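Local atomic coordinates of oxalate oxidase (Hordeum vulgare, PDB entry 1FI2), a protein that oxidises oxalate with molecular oxygen to carbon dioxide and hydrogen peroxide in the plant cell wall, using manganese, and also has superoxide dismutase activity. Residues 54-59 / 73-78; 92-97 / 152-157. All blocks are in the same frame, centred on the assembly; numbering follows the deposited sequence.

Interaction 1 of 2, residues 54-59 / 73-78; sequences SAVTEL and SMNRVD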
loop_
_atom_site.group_PDB
_atom_site.type_symbol
_atom_site.label_atom_id
_atom_site.label_comp_id
_atom_site.label_asym_id
_atom_site.label_seq_id
_atom_site.Cartn_x
_atom_site.Cartn_y
_atom_site.Cartn_z
ATOM N N SER A 54 -31.729 1.060 16.657
ATOM C CA SER A 54 -30.871 0.066 16.033
ATOM C C SER A 54 -29.777 -0.326 17.024
ATOM O O SER A 54 -29.514 0.421 17.967
ATOM C CB SER A 54 -30.245 0.574 14.735
ATOM O OG SER A 54 -29.317 1.616 15.001
ATOM N N ALA A 55 -29.179 -1.487 16.812
ATOM C CA ALA A 55 -28.091 -1.948 17.666
ATOM C C ALA A 55 -26.968 -2.518 16.801
ATOM O O ALA A 55 -27.225 -3.331 15.913
ATOM C CB ALA A 55 -28.578 -3.000 18.644
ATOM N N VAL A 56 -25.751 -2.073 17.071
ATOM C CA VAL A 56 -24.582 -2.545 16.345
ATOM C C VAL A 56 -23.814 -3.545 17.211
ATOM O O VAL A 56 -23.428 -3.215 18.334
ATOM C CB VAL A 56 -23.622 -1.405 15.961
ATOM C CG1 VAL A 56 -22.437 -1.943 15.164
ATOM C CG2 VAL A 56 -24.326 -0.309 15.174
ATOM N N THR A 57 -23.651 -4.754 16.703
ATOM C CA THR A 57 -22.846 -5.774 17.375
ATOM C C THR A 57 -21.521 -5.818 16.607
ATOM O O THR A 57 -21.499 -6.232 15.450
ATOM C CB THR A 57 -23.511 -7.150 17.392
ATOM O OG1 THR A 57 -24.771 -7.074 18.080
ATOM C CG2 THR A 57 -22.652 -8.184 18.108
ATOM N N GLU A 58 -20.468 -5.286 17.218
ATOM C CA GLU A 58 -19.190 -5.160 16.533
ATOM C C GLU A 58 -18.368 -6.439 16.494
ATOM O O GLU A 58 -18.319 -7.214 17.447
ATOM C CB GLU A 58 -18.352 -4.049 17.180
ATOM C CG GLU A 58 -19.045 -2.701 17.248
ATOM C CD GLU A 58 -18.085 -1.540 17.395
ATOM O OE1 GLU A 58 -17.806 -0.854 16.387
ATOM O OE2 GLU A 58 -17.600 -1.301 18.520
ATOM N N LEU A 59 -17.644 -6.609 15.384
ATOM C CA LEU A 59 -16.733 -7.744 15.257
ATOM C C LEU A 59 -15.425 -7.278 14.621
ATOM O O LEU A 59 -14.922 -7.821 13.641
ATOM C CB LEU A 59 -17.366 -8.913 14.512
ATOM C CG LEU A 59 -16.800 -10.298 14.825
ATOM C CD1 LEU A 59 -16.901 -10.629 16.308
ATOM C CD2 LEU A 59 -17.509 -11.373 14.010
ATOM N N SER A 73 -12.761 -7.216 8.804
ATOM C CA SER A 73 -13.580 -7.287 10.008
ATOM C C SER A 73 -15.054 -7.221 9.609
ATOM O O SER A 73 -15.363 -7.014 8.435
ATOM C CB SER A 73 -13.237 -6.190 11.006
ATOM O OG SER A 73 -13.677 -4.924 10.552
ATOM N N MET A 74 -15.960 -7.484 10.550
ATOM C CA MET A 74 -17.385 -7.471 10.264
ATOM C C MET A 74 -18.175 -6.796 11.385
ATOM O O MET A 74 -17.655 -6.434 12.435
ATOM C CB MET A 74 -17.960 -8.889 10.165
ATOM C CG MET A 74 -17.524 -9.738 8.994
ATOM S SD MET A 74 -18.011 -11.461 9.198
ATOM C CE MET A 74 -19.633 -11.456 8.474
ATOM N N ASN A 75 -19.481 -6.678 11.157
ATOM C CA ASN A 75 -20.403 -6.309 12.227
ATOM C C ASN A 75 -21.827 -6.668 11.806
ATOM O O ASN A 75 -22.088 -6.890 10.627
ATOM C CB ASN A 75 -20.275 -4.873 12.665
ATOM C CG ASN A 75 -20.834 -3.741 11.866
ATOM O OD1 ASN A 75 -20.296 -2.620 11.949
ATOM N ND2 ASN A 75 -21.899 -3.928 11.097
ATOM N N ARG A 76 -22.706 -6.744 12.792
ATOM C CA ARG A 76 -24.121 -7.011 12.557
ATOM C C ARG A 76 -24.928 -5.822 13.063
ATOM O O ARG A 76 -24.520 -5.174 14.034
ATOM C CB ARG A 76 -24.537 -8.294 13.277
ATOM C CG ARG A 76 -26.038 -8.501 13.382
ATOM C CD ARG A 76 -26.374 -9.800 14.110
ATOM N NE ARG A 76 -27.820 -9.950 14.221
ATOM C CZ ARG A 76 -28.511 -11.080 14.159
ATOM N NH1 ARG A 76 -27.907 -12.244 13.975
ATOM N NH2 ARG A 76 -29.834 -11.040 14.274
ATOM N N VAL A 77 -25.958 -5.403 12.328
ATOM C CA VAL A 77 -26.811 -4.312 12.799
ATOM C C VAL A 77 -28.271 -4.772 12.760
ATOM O O VAL A 77 -28.744 -5.269 11.739
ATOM C CB VAL A 77 -26.673 -2.999 12.014
ATOM C CG1 VAL A 77 -27.441 -1.877 12.705
ATOM C CG2 VAL A 77 -25.221 -2.565 11.843
ATOM N N ASP A 78 -28.954 -4.647 13.894
ATOM C CA ASP A 78 -30.363 -5.011 14.011
ATOM C C ASP A 78 -31.201 -3.744 14.152
ATOM O O ASP A 78 -30.750 -2.767 14.748
ATOM C CB ASP A 78 -30.610 -5.930 15.208
ATOM C CG ASP A 78 -29.975 -7.295 15.024
ATOM O OD1 ASP A 78 -30.583 -8.140 14.335
ATOM O OD2 ASP A 78 -28.873 -7.513 15.561
HETATM O O HOH W 1 -26.784 -6.062 16.557
HETATM O O HOH W 2 -18.800 -2.634 14.241
#
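Val-56 and Val-77 face each other as a non-hydrogen-bonded antiparallel pair, and their CG2 methyls meet at 4.1 Å. On the same face of the sheet Asn-75 follows: its CB lies 3.3 Å from Thr-57 O, and its amide reaches Val-56, OD1 standing 3.9 Å from CG1. Its CG lies between the backbone N and the carbonyl carbon (chi1 77°). A water that donates to both Asn-75 OD1 and Glu-58 OE1 joins the two strands here. Asn-75 is an oxalate-binding residue, and its side chain is about 6 Å from the manganese.

The backbones are laced by Thr-57 and Arg-76, whose N and O atoms bond in both directions, Thr-57 N to Arg-76 O at 2.8 Å; Ala-55 and Asp-78 pair likewise. At the far end Met-74 N reaches Leu-59 O at 3.3 Å from above the carbonyl plane, and the return bond is weak.

On the other face, the Arg-76 guanidinium grips Asp-78 side-on within the strand, NE to OD2 and NH2 to OD1, each 3.0 Å. A second water, donating to Asp-78 OD2 and Ala-55 O and accepting from Thr-57 OG1, ties this salt bridge to strand 54-59. Gly-46 N also binds Asp-78 OD2, while Leu-42 O takes Arg-76 NH1 and Tyr-148 offers its ring as a cation-pi partner.

Strand 54-59 forms one margin of this cupin sheet within the chain; strand 73-79 lies between it and strand 147-153, and Leu-59 and Met-74 pack against a second subunit.

Interaction 2 of 2, residues 92-97 / 152-157; sequences RATEIG and SFNSQN. With MN (manganese (II) ion), chain B.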
loop_
_atom_site.group_PDB
_atom_site.type_symbol
_atom_site.label_atom_id
_atom_site.label_comp_id
_atom_site.label_asym_id
_atom_site.label_seq_id
_atom_site.Cartn_x
_atom_site.Cartn_y
_atom_site.Cartn_z
ATOM N N ARG A 92 -11.499 4.624 7.886
ATOM C CA ARG A 92 -10.414 3.807 7.348
ATOM C C ARG A 92 -10.857 2.585 6.566
ATOM O O ARG A 92 -10.064 1.636 6.441
ATOM C CB ARG A 92 -9.485 3.409 8.512
ATOM C CG ARG A 92 -8.667 4.557 9.083
ATOM C CD ARG A 92 -7.872 4.154 10.307
ATOM N NE ARG A 92 -8.682 3.629 11.381
ATOM C CZ ARG A 92 -9.312 4.268 12.349
ATOM N NH1 ARG A 92 -9.263 5.589 12.470
ATOM N NH2 ARG A 92 -10.001 3.557 13.231
ATOM N N ALA A 93 -12.045 2.609 5.951
ATOM C CA ALA A 93 -12.459 1.444 5.177
ATOM C C ALA A 93 -13.705 1.604 4.319
ATOM O O ALA A 93 -14.614 2.367 4.610
ATOM C CB ALA A 93 -12.740 0.282 6.141
ATOM N N THR A 94 -13.766 0.727 3.318
ATOM C CA THR A 94 -14.940 0.505 2.488
ATOM C C THR A 94 -15.796 -0.553 3.186
ATOM O O THR A 94 -15.255 -1.468 3.805
ATOM C CB THR A 94 -14.558 -0.019 1.090
ATOM O OG1 THR A 94 -13.814 0.971 0.361
ATOM C CG2 THR A 94 -15.787 -0.396 0.268
ATOM N N GLU A 95 -17.110 -0.431 3.095
ATOM C CA GLU A 95 -18.031 -1.395 3.689
ATOM C C GLU A 95 -18.813 -2.109 2.589
ATOM O O GLU A 95 -19.213 -1.505 1.593
ATOM C CB GLU A 95 -18.983 -0.694 4.656
ATOM C CG GLU A 95 -20.137 -1.508 5.204
ATOM C CD GLU A 95 -21.133 -0.675 5.986
ATOM O OE1 GLU A 95 -20.832 0.504 6.264
ATOM O OE2 GLU A 95 -22.228 -1.165 6.324
ATOM N N ILE A 96 -19.010 -3.407 2.781
ATOM C CA ILE A 96 -19.774 -4.224 1.830
ATOM C C ILE A 96 -20.743 -5.076 2.638
ATOM O O ILE A 96 -20.325 -5.796 3.547
ATOM C CB ILE A 96 -18.837 -4.999 0.901
ATOM C CG1 ILE A 96 -19.614 -5.682 -0.230
ATOM C CG2 ILE A 96 -17.978 -6.008 1.651
ATOM C CD1 ILE A 96 -18.728 -6.165 -1.363
ATOM N N GLY A 97 -22.053 -4.921 2.401
ATOM C CA GLY A 97 -23.004 -5.626 3.253
ATOM C C GLY A 97 -24.143 -6.337 2.553
ATOM O O GLY A 97 -24.390 -6.165 1.362
ATOM N N SER A 152 -19.187 -6.403 6.001
ATOM C CA SER A 152 -17.759 -6.641 6.111
ATOM C C SER A 152 -17.034 -5.345 5.745
ATOM O O SER A 152 -17.596 -4.490 5.063
ATOM C CB SER A 152 -17.277 -7.766 5.205
ATOM O OG SER A 152 -17.879 -9.003 5.537
ATOM N N PHE A 153 -15.815 -5.207 6.244
ATOM C CA PHE A 153 -15.004 -4.032 5.991
ATOM C C PHE A 153 -13.615 -4.468 5.523
ATOM O O PHE A 153 -13.137 -5.540 5.886
ATOM C CB PHE A 153 -14.798 -3.163 7.233
ATOM C CG PHE A 153 -16.057 -2.645 7.865
ATOM C CD1 PHE A 153 -16.700 -3.376 8.849
ATOM C CD2 PHE A 153 -16.596 -1.430 7.471
ATOM C CE1 PHE A 153 -17.864 -2.909 9.429
ATOM C CE2 PHE A 153 -17.762 -0.960 8.047
ATOM C CZ PHE A 153 -18.393 -1.694 9.030
ATOM N N ASN A 154 -12.924 -3.531 4.884
ATOM C CA ASN A 154 -11.565 -3.821 4.425
ATOM C C ASN A 154 -10.523 -3.216 5.359
ATOM O O ASN A 154 -9.470 -2.743 4.959
ATOM C CB ASN A 154 -11.377 -3.411 2.986
ATOM C CG ASN A 154 -11.354 -1.979 2.564
ATOM O OD1 ASN A 154 -12.025 -1.135 3.130
ATOM N ND2 ASN A 154 -10.555 -1.741 1.520
ATOM N N SER A 155 -10.805 -3.346 6.644
ATOM C CA SER A 155 -9.946 -2.930 7.725
ATOM C C SER A 155 -10.304 -3.747 8.968
ATOM O O SER A 155 -11.458 -4.132 9.164
ATOM C CB SER A 155 -10.088 -1.442 8.062
ATOM O OG SER A 155 -9.251 -1.135 9.176
ATOM N N GLN A 156 -9.311 -3.975 9.820
ATOM C CA GLN A 156 -9.525 -4.659 11.090
ATOM C C GLN A 156 -10.156 -3.701 12.101
ATOM O O GLN A 156 -10.666 -4.113 13.143
ATOM C CB GLN A 156 -8.203 -5.195 11.652
ATOM C CG GLN A 156 -7.223 -4.113 12.083
ATOM C CD GLN A 156 -5.917 -4.678 12.606
ATOM O OE1 GLN A 156 -5.316 -5.524 11.951
ATOM N NE2 GLN A 156 -5.470 -4.206 13.764
ATOM N N ASN A 157 -10.081 -2.407 11.823
ATOM C CA ASN A 157 -10.614 -1.363 12.690
ATOM C C ASN A 157 -11.045 -0.177 11.840
ATOM O O ASN A 157 -10.363 0.845 11.743
ATOM C CB ASN A 157 -9.526 -0.968 13.694
ATOM C CG ASN A 157 -10.001 -0.045 14.789
ATOM O OD1 ASN A 157 -9.259 0.806 15.294
ATOM N ND2 ASN A 157 -11.255 -0.224 15.179
HETATM MN MN MN B . -21.537 1.822 7.855
HETATM O O HOH W 3 -8.318 -0.197 5.021
HETATM O O HOH W 4 -7.873 1.037 10.456
HETATM O O HOH W 5 -23.521 0.982 7.269
HETATM O O HOH W 6 -21.550 0.442 9.862
#
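The contact supplies one ligand of the manganese site of the germin cupin barrel: Glu-95 OE1 binds the metal at 2.2 Å, with His-88, His-90, His-137 and two waters completing the shell. The acid extends beside Phe-153, Glu-95 CB 3.6 Å from Phe-153 CE2, with carboxylate and ring planes 47° apart. Its CG stands anti to the backbone N (chi1 171°), next to the ring. The other oxygen, OE2, accepts from one of the metal-bound waters. Behind the site, strands 95-101 and 147-153 run antiparallel as neighbours in one sheet of the beta-jellyroll, and Ile-96 and Ser-152 bond through both N and O.

Beyond the strand ends side chains join the backbone bonding. Asn-154 OD1 accepts from Thr-94 N at 2.6 Å, while Asn-154 N returns a bond to Thr-94 O. Arg-92 grips Asn-157 O side-on, NE at 3.3 Å and NH2 at 3.1 Å; a water bridges NE to the same oxygen, and NH1 pairs with Asp-8 of a third subunit. An alanine in place of Arg-92 would probably leave Asn-157 O without both guanidinium donors and that neighbouring aspartate without its charge partner. Ser-155 OG accepts from Asn-157 N in an ST turn and is also hydrogen-bonded to Asp-2.

Interactions 1 and 2 lie in one sheet, their centres 12 Å apart, joined because strands 73-79 and 147-153 are neighbours. Phe-153 N approaches Ser-73 O at 2.9 Å, and Ser-73 OG approaches Ser-155 O at 2.7 Å, both probable hydrogen bonds. Around the metal the two contacts meet through Phe-153: Asn-75 OD1 lies 3.5 Å from Phe-153 CE1, on the same ring that lies beside Glu-95. Interaction 1 thus brings an oxalate-binding residue, Asn-75, to the site, and interaction 2 a manganese ligand. On the other face, Met-74 CG touches Ser-152 OG at 3.6 Å, where both contacts also pack against the second subunit of the hexamer.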